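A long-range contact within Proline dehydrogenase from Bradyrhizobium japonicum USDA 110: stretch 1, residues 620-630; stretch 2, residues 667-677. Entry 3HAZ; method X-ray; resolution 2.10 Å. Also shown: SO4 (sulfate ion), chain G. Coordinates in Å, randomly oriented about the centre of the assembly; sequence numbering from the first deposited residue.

Stretch 1 620-630: YYAAQGRKLFG
Stretch 2 667-677: LGQVTAALMAG

Two helical segments, 46 or more residues apart in sequence at every contact, run side by side in the same direction. Residues 620-629 and 667-675 are both helical, each continuing a helix that begins earlier in the chain, and their axes approach to 9.7 Å with an angle of 20° between N-to-C directions (signed crossing angle -20°). Two CA pairs fix the register: Tyr621 CA lies 6.1 Å from Ala672 CA, and Gly625 CA lies 6.1 Å from Met675 CA. Phi/psi values cluster around -65/-42 through most of both segments, and i to i+4 backbone bonds such as Gly625 N to Tyr621 O (2.7 Å) and Met675 N to Thr671 O (2.8 Å) hold the turns. Phe629, at -108/1, departs from these values.

No hydrogen bond crosses between the stretches, so the contact rests on fit. It buries 364 Å², both sides summed, and Tyr621, Phe629 and Met675 contribute most of that area.

The central fit sets Met675 against Gly625. The CA-to-CB bond of Met675 points toward the other helix, and its side chain (chi1 -176°, t; chi2 66°, p; chi3 -135°, between wells) brings CE to 3.6 Å from Gly625 CA. Glycine leaves the hollow open: an ideal CB there would point toward stretch 2 and lie 2.4 Å from Met675 CE, a clash. Further back along the same side chain, Met675 CG is 3.4 Å from Tyr621 O, while Met675 SD is 4.2 Å from Ala622 CA. The thioether thus lies along the backbone of residues 621 to 625.

Tyr621 is the bump projecting the other way. With chi1 -67° (m) and chi2 -31°, its ring reaches the Gly668 to Ala672 turn. Ala672 CB sits over one face, 4.2 Å from the Tyr621 ring centroid and 24° off the ring normal, a CH-pi contact in which a small methyl matches a flat aromatic surface; the closest pair is Tyr621 CE2 to Ala672 CB at 3.9 Å. Thr671 OG1 meets the ring edge, 3.6 Å from Tyr621 CD2. That hydroxyl, at chi1 59° (p), donates to its own helix, with Thr671 OG1 2.7 Å from Leu667 O. Gly668 has no side chain, and its backbone comes close: Tyr621 CE2 is 3.3 Å from Gly668 O. Tyr621 OH is hydrogen-bonded elsewhere in the structure.

Two turns along, Phe629 (chi1 -50°, m; chi2 116°) also points toward stretch 2. Its CE1 is 3.6 Å from Ala676 CA and its CZ 3.8 Å from Ala676 CB, while Phe629 CD1 lies 3.7 Å from Met675 O. These are apolar and van der Waals contacts with the C-terminal end of stretch 2. There Gly677 adopts phi/psi 101/14 in a Schellman motif, with Gly677 N 3.0 Å from Leu674 O.

Arg626 points away from the interface, and its NE makes a weak 2.9 Å hydrogen bond to sulfate O3.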

# COMPACT_ATOMS: atom_id res chain seq x y z
N TYR A 620 -29.02 8.44 8.37
CA TYR A 620 -27.84 8.86 9.11
C TYR A 620 -27.72 8.13 10.45
O TYR A 620 -26.65 7.62 10.80
CB TYR A 620 -27.84 10.37 9.33
CG TYR A 620 -26.66 10.84 10.14
CD1 TYR A 620 -25.38 10.88 9.59
CD2 TYR A 620 -26.81 11.21 11.47
CE1 TYR A 620 -24.29 11.31 10.35
CE2 TYR A 620 -25.73 11.63 12.23
CZ TYR A 620 -24.47 11.67 11.66
OH TYR A 620 -23.41 12.09 12.43
N TYR A 621 -28.81 8.07 11.21
CA TYR A 621 -28.77 7.31 12.46
C TYR A 621 -28.56 5.81 12.19
O TYR A 621 -27.91 5.11 12.97
CB TYR A 621 -30.02 7.55 13.32
CG TYR A 621 -30.09 8.97 13.84
CD1 TYR A 621 -28.93 9.68 14.13
CD2 TYR A 621 -31.32 9.59 14.07
CE1 TYR A 621 -28.99 10.99 14.60
CE2 TYR A 621 -31.38 10.89 14.55
CZ TYR A 621 -30.21 11.58 14.81
OH TYR A 621 -30.27 12.87 15.28
N ALA A 622 -29.08 5.32 11.07
CA ALA A 622 -28.84 3.92 10.73
C ALA A 622 -27.35 3.72 10.51
O ALA A 622 -26.77 2.74 11.00
CB ALA A 622 -29.64 3.51 9.50
N ALA A 623 -26.72 4.65 9.80
CA ALA A 623 -25.31 4.54 9.46
C ALA A 623 -24.41 4.69 10.68
O ALA A 623 -23.47 3.92 10.86
CB ALA A 623 -24.93 5.58 8.38
N GLN A 624 -24.68 5.69 11.52
CA GLN A 624 -23.94 5.88 12.76
C GLN A 624 -24.22 4.71 13.70
O GLN A 624 -23.35 4.27 14.45
CB GLN A 624 -24.30 7.20 13.44
CG GLN A 624 -23.94 8.46 12.64
CD GLN A 624 -22.45 8.54 12.31
OE1 GLN A 624 -22.07 8.56 11.14
NE2 GLN A 624 -21.62 8.59 13.33
N GLY A 625 -25.45 4.21 13.65
CA GLY A 625 -25.84 3.08 14.47
C GLY A 625 -24.98 1.84 14.24
O GLY A 625 -24.59 1.17 15.19
N ARG A 626 -24.69 1.53 12.98
CA ARG A 626 -23.86 0.36 12.68
C ARG A 626 -22.43 0.57 13.16
O ARG A 626 -21.81 -0.35 13.66
CB ARG A 626 -23.85 0.03 11.19
CG ARG A 626 -25.17 -0.47 10.64
CD ARG A 626 -24.98 -1.00 9.22
NE ARG A 626 -26.22 -1.51 8.66
CZ ARG A 626 -27.02 -0.82 7.85
NH1 ARG A 626 -28.13 -1.36 7.39
NH2 ARG A 626 -26.69 0.42 7.50
N LYS A 627 -21.92 1.78 12.99
CA LYS A 627 -20.56 2.07 13.43
C LYS A 627 -20.46 1.93 14.93
O LYS A 627 -19.49 1.36 15.44
CB LYS A 627 -20.17 3.50 13.04
CG LYS A 627 -19.77 3.69 11.57
CD LYS A 627 -19.38 5.15 11.32
CE LYS A 627 -19.12 5.43 9.84
NZ LYS A 627 -18.82 6.87 9.58
N LEU A 628 -21.44 2.45 15.65
CA LEU A 628 -21.38 2.48 17.10
C LEU A 628 -21.80 1.17 17.76
O LEU A 628 -21.16 0.71 18.71
CB LEU A 628 -22.24 3.63 17.65
CG LEU A 628 -22.06 3.94 19.14
CD1 LEU A 628 -20.59 3.96 19.51
CD2 LEU A 628 -22.72 5.26 19.50
N PHE A 629 -22.88 0.56 17.28
CA PHE A 629 -23.46 -0.59 17.95
C PHE A 629 -23.22 -1.90 17.20
O PHE A 629 -23.67 -2.96 17.64
CB PHE A 629 -24.96 -0.37 18.18
CG PHE A 629 -25.30 0.96 18.80
CD1 PHE A 629 -26.04 1.90 18.11
CD2 PHE A 629 -24.85 1.27 20.08
CE1 PHE A 629 -26.34 3.13 18.68
CE2 PHE A 629 -25.15 2.50 20.65
CZ PHE A 629 -25.89 3.43 19.95
N GLY A 630 -22.52 -1.82 16.08
CA GLY A 630 -22.33 -2.97 15.21
C GLY A 630 -21.45 -4.05 15.79
O GLY A 630 -21.70 -5.24 15.62
N LEU A 667 -39.43 12.08 14.29
CA LEU A 667 -38.75 10.86 13.85
C LEU A 667 -37.27 10.83 14.21
O LEU A 667 -36.73 9.77 14.51
CB LEU A 667 -38.91 10.67 12.33
CG LEU A 667 -40.24 10.05 11.90
CD1 LEU A 667 -40.31 9.92 10.39
CD2 LEU A 667 -40.43 8.70 12.58
N GLY A 668 -36.62 11.98 14.17
CA GLY A 668 -35.22 12.07 14.55
C GLY A 668 -35.02 11.52 15.96
O GLY A 668 -34.20 10.63 16.18
N GLN A 669 -35.77 12.06 16.91
CA GLN A 669 -35.65 11.65 18.31
C GLN A 669 -36.02 10.18 18.49
O GLN A 669 -35.35 9.45 19.21
CB GLN A 669 -36.53 12.53 19.20
CG GLN A 669 -36.17 14.00 19.13
CD GLN A 669 -36.87 14.82 20.19
OE1 GLN A 669 -36.26 15.66 20.83
NE2 GLN A 669 -38.17 14.57 20.38
N VAL A 670 -37.09 9.76 17.83
CA VAL A 670 -37.60 8.41 17.99
C VAL A 670 -36.66 7.34 17.43
O VAL A 670 -36.33 6.38 18.12
CB VAL A 670 -39.01 8.26 17.39
CG1 VAL A 670 -39.41 6.79 17.32
CG2 VAL A 670 -40.02 9.05 18.22
N THR A 671 -36.21 7.54 16.19
CA THR A 671 -35.32 6.59 15.54
C THR A 671 -33.94 6.54 16.20
O THR A 671 -33.28 5.51 16.19
CB THR A 671 -35.15 6.87 14.03
OG1 THR A 671 -34.62 8.19 13.83
CG2 THR A 671 -36.49 6.74 13.30
N ALA A 672 -33.49 7.66 16.76
CA ALA A 672 -32.23 7.66 17.50
C ALA A 672 -32.32 6.72 18.70
O ALA A 672 -31.46 5.85 18.88
CB ALA A 672 -31.88 9.05 17.95
N ALA A 673 -33.35 6.90 19.51
CA ALA A 673 -33.59 6.07 20.70
C ALA A 673 -33.72 4.60 20.32
O ALA A 673 -33.09 3.73 20.91
CB ALA A 673 -34.84 6.55 21.44
N LEU A 674 -34.55 4.34 19.31
CA LEU A 674 -34.72 2.99 18.77
C LEU A 674 -33.41 2.40 18.28
O LEU A 674 -33.09 1.23 18.57
CB LEU A 674 -35.74 3.00 17.63
CG LEU A 674 -37.21 3.18 18.00
CD1 LEU A 674 -38.04 3.42 16.74
CD2 LEU A 674 -37.74 1.97 18.79
N MET A 675 -32.63 3.19 17.53
CA MET A 675 -31.38 2.68 16.98
C MET A 675 -30.41 2.26 18.08
O MET A 675 -29.67 1.28 17.93
CB MET A 675 -30.72 3.70 16.04
CG MET A 675 -29.46 3.17 15.36
SD MET A 675 -29.81 1.82 14.19
CE MET A 675 -28.50 0.68 14.63
N ALA A 676 -30.43 2.99 19.19
CA ALA A 676 -29.54 2.69 20.31
C ALA A 676 -29.97 1.45 21.10
O ALA A 676 -29.25 0.99 21.98
CB ALA A 676 -29.44 3.89 21.23
N GLY A 677 -31.14 0.92 20.77
CA GLY A 677 -31.62 -0.31 21.39
C GLY A 677 -32.64 -0.08 22.49
O GLY A 677 -32.93 -0.98 23.28
S SO4 G . -25.01 -5.30 8.66
O1 SO4 G . -23.66 -5.24 8.10
O2 SO4 G . -25.15 -6.49 9.50
O3 SO4 G . -25.24 -4.11 9.47
O4 SO4 G . -25.99 -5.36 7.58